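Local structure of F5/8 type C domain protein (Bacteroides ovatus, 4ZRX) at residues Y378-K383 / V434-L439. The protein is a putative alpha-L-fucosidase that probably hydrolyses fucosides in a TIM-barrel domain and also carries an F5/8 type C domain of the kind that often binds sugars. Residues are numbered along the deposited sequence; the frame is centred on the assembly and turned at random. Where two conformers were deposited one is given.
Sequences YALKSK and VNANKL
Leu-380 turns CG anti to its own carbonyl carbon (chi1 -55°) and extends CD1 with chi2 near 180°, which lays this methyl against Ala-436, 3.5 Å from its O and 4.0 Å from its CB. The other branch, CD2, approaches CB of Leu-439 at 4.4 Å, so the isobutyl group spans the corner at Asn-437 where the second chain leaves one strand for the next. Beside it the backbones pair antiparallel. Tyr-378 and Leu-439 form a hydrogen-bonded pair, Tyr-378 N to Leu-439 O and Leu-439 N to Tyr-378 O, each 2.8 Å and nearly straight. Ala-379 and Lys-438 follow as a non-hydrogen-bonded pair; Lys-438 CA also makes a CA-H...O contact to the neighbouring Tyr-378 O at 3.2 Å. At the corner the pairing distorts: Leu-380 N still reaches Asn-437 O at 3.0 Å, but stands 51° above that carbonyl plane. Farther on, a water sits between Lys-381 O and Ala-436 O, within hydrogen-bonding distance of each, where the chains diverge. An alanine in place of Leu-380 would probably open a gap where CD1 met Ala-436 CB and CD2 met Leu-439 CB. Tyr-378 and Leu-439 share one face of the sheet and both meet Val-455 of strand 450-458, in the sheet packed against it. The contact thus joins strand 374-381 to strand 438-446 within one of two four-stranded antiparallel sheets that pack face to face, an arrangement consistent with the beta-sandwich domain found after the barrel in related fucosidases.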
loop_
_atom_site.group_PDB
_atom_site.type_symbol
_atom_site.label_atom_id
_atom_site.label_comp_id
_atom_site.label_asym_id
_atom_site.label_seq_id
_atom_site.Cartn_x
_atom_site.Cartn_y
_atom_site.Cartn_z
ATOM N N TYR A 378 0.759 -30.800 9.666
ATOM C CA TYR A 378 1.435 -30.856 8.405
ATOM C C TYR A 378 2.907 -31.163 8.615
ATOM O O TYR A 378 3.601 -30.508 9.378
ATOM C CB TYR A 378 1.300 -29.532 7.650
ATOM C CG TYR A 378 -0.138 -29.141 7.372
ATOM C CD1 TYR A 378 -0.900 -28.475 8.307
ATOM C CD2 TYR A 378 -0.713 -29.390 6.149
ATOM C CE1 TYR A 378 -2.186 -28.160 8.056
ATOM C CE2 TYR A 378 -2.016 -29.062 5.891
ATOM C CZ TYR A 378 -2.763 -28.444 6.803
ATOM O OH TYR A 378 -4.102 -28.119 6.558
ATOM N N ALA A 379 3.419 -32.161 7.913
ATOM C CA ALA A 379 4.851 -32.464 7.926
ATOM C C ALA A 379 5.566 -31.387 7.118
ATOM O O ALA A 379 5.064 -30.907 6.064
ATOM C CB ALA A 379 5.114 -33.865 7.283
ATOM N N LEU A 380 6.741 -31.036 7.591
ATOM C CA LEU A 380 7.697 -30.235 6.854
ATOM C C LEU A 380 8.762 -31.063 6.190
ATOM O O LEU A 380 9.040 -32.208 6.634
ATOM C CB LEU A 380 8.308 -29.193 7.789
ATOM C CG LEU A 380 7.266 -28.318 8.503
ATOM C CD1 LEU A 380 7.950 -27.354 9.488
ATOM C CD2 LEU A 380 6.417 -27.552 7.517
ATOM N N LYS A 381 9.366 -30.526 5.130
ATOM C CA LYS A 381 10.570 -31.088 4.500
ATOM C C LYS A 381 11.704 -31.186 5.525
ATOM O O LYS A 381 11.771 -30.410 6.514
ATOM C CB LYS A 381 11.070 -30.266 3.303
ATOM C CG LYS A 381 10.150 -30.260 2.119
ATOM C CD LYS A 381 10.730 -29.364 1.043
ATOM C CE LYS A 381 9.865 -29.378 -0.140
ATOM N NZ LYS A 381 10.307 -28.369 -1.113
ATOM N N SER A 382 12.566 -32.177 5.301
ATOM C CA SER A 382 13.769 -32.338 6.086
ATOM C C SER A 382 14.591 -31.053 6.254
ATOM O O SER A 382 14.849 -30.347 5.272
ATOM C CB SER A 382 14.682 -33.433 5.459
ATOM O OG SER A 382 15.814 -33.578 6.308
ATOM N N LYS A 383 14.955 -30.773 7.517
ATOM C CA LYS A 383 15.858 -29.686 7.922
ATOM C C LYS A 383 15.255 -28.325 7.599
ATOM O O LYS A 383 15.906 -27.488 6.972
ATOM C CB LYS A 383 17.262 -29.842 7.282
ATOM C CG LYS A 383 17.961 -31.099 7.799
ATOM C CD LYS A 383 19.354 -31.227 7.253
ATOM C CE LYS A 383 20.065 -32.301 8.040
ATOM N NZ LYS A 383 21.372 -32.656 7.438
ATOM N N VAL A 434 12.268 -20.468 13.335
ATOM C CA VAL A 434 12.402 -21.693 14.116
ATOM C C VAL A 434 12.737 -22.877 13.231
ATOM O O VAL A 434 12.319 -22.951 12.060
ATOM C CB VAL A 434 11.126 -21.962 14.915
ATOM C CG1 VAL A 434 9.937 -22.271 14.010
ATOM C CG2 VAL A 434 11.331 -23.078 15.920
ATOM N N ASN A 435 13.477 -23.808 13.824
ATOM C CA ASN A 435 13.756 -25.092 13.199
ATOM C C ASN A 435 12.659 -26.035 13.654
ATOM O O ASN A 435 12.489 -26.263 14.865
ATOM C CB ASN A 435 15.124 -25.642 13.574
ATOM C CG ASN A 435 16.265 -24.821 13.007
ATOM O OD1 ASN A 435 16.911 -24.074 13.728
ATOM N ND2 ASN A 435 16.500 -24.938 11.727
ATOM N N ALA A 436 11.908 -26.586 12.693
ATOM C CA ALA A 436 10.755 -27.435 12.994
ATOM C C ALA A 436 10.562 -28.545 11.988
ATOM O O ALA A 436 10.998 -28.408 10.823
ATOM C CB ALA A 436 9.513 -26.606 13.043
ATOM N N ASN A 437 9.829 -29.586 12.386
ATOM C CA ASN A 437 9.575 -30.742 11.477
ATOM C C ASN A 437 8.090 -30.973 11.196
ATOM O O ASN A 437 7.752 -31.758 10.298
ATOM C CB ASN A 437 10.293 -31.980 11.969
ATOM C CG ASN A 437 9.699 -32.537 13.273
ATOM O OD1 ASN A 437 8.578 -32.982 13.297
ATOM N ND2 ASN A 437 10.439 -32.463 14.351
ATOM N N LYS A 438 7.218 -30.267 11.904
ATOM C CA LYS A 438 5.821 -30.269 11.664
ATOM C C LYS A 438 5.249 -28.896 12.001
ATOM O O LYS A 438 5.814 -28.141 12.795
ATOM C CB LYS A 438 5.107 -31.320 12.499
ATOM C CG LYS A 438 5.394 -32.831 12.083
ATOM C CD LYS A 438 4.642 -33.756 12.990
ATOM C CE LYS A 438 4.594 -35.263 12.501
ATOM N NZ LYS A 438 5.833 -35.877 11.946
ATOM N N LEU A 439 4.078 -28.627 11.428
ATOM C CA LEU A 439 3.299 -27.471 11.746
ATOM C C LEU A 439 1.950 -27.938 12.156
ATOM O O LEU A 439 1.427 -28.958 11.647
ATOM C CB LEU A 439 3.217 -26.636 10.470
ATOM C CG LEU A 439 3.188 -25.178 10.475
ATOM C CD1 LEU A 439 4.292 -24.455 11.239
ATOM C CD2 LEU A 439 3.145 -24.765 8.986
HETATM O O HOH W 1 12.902 -30.208 9.530
#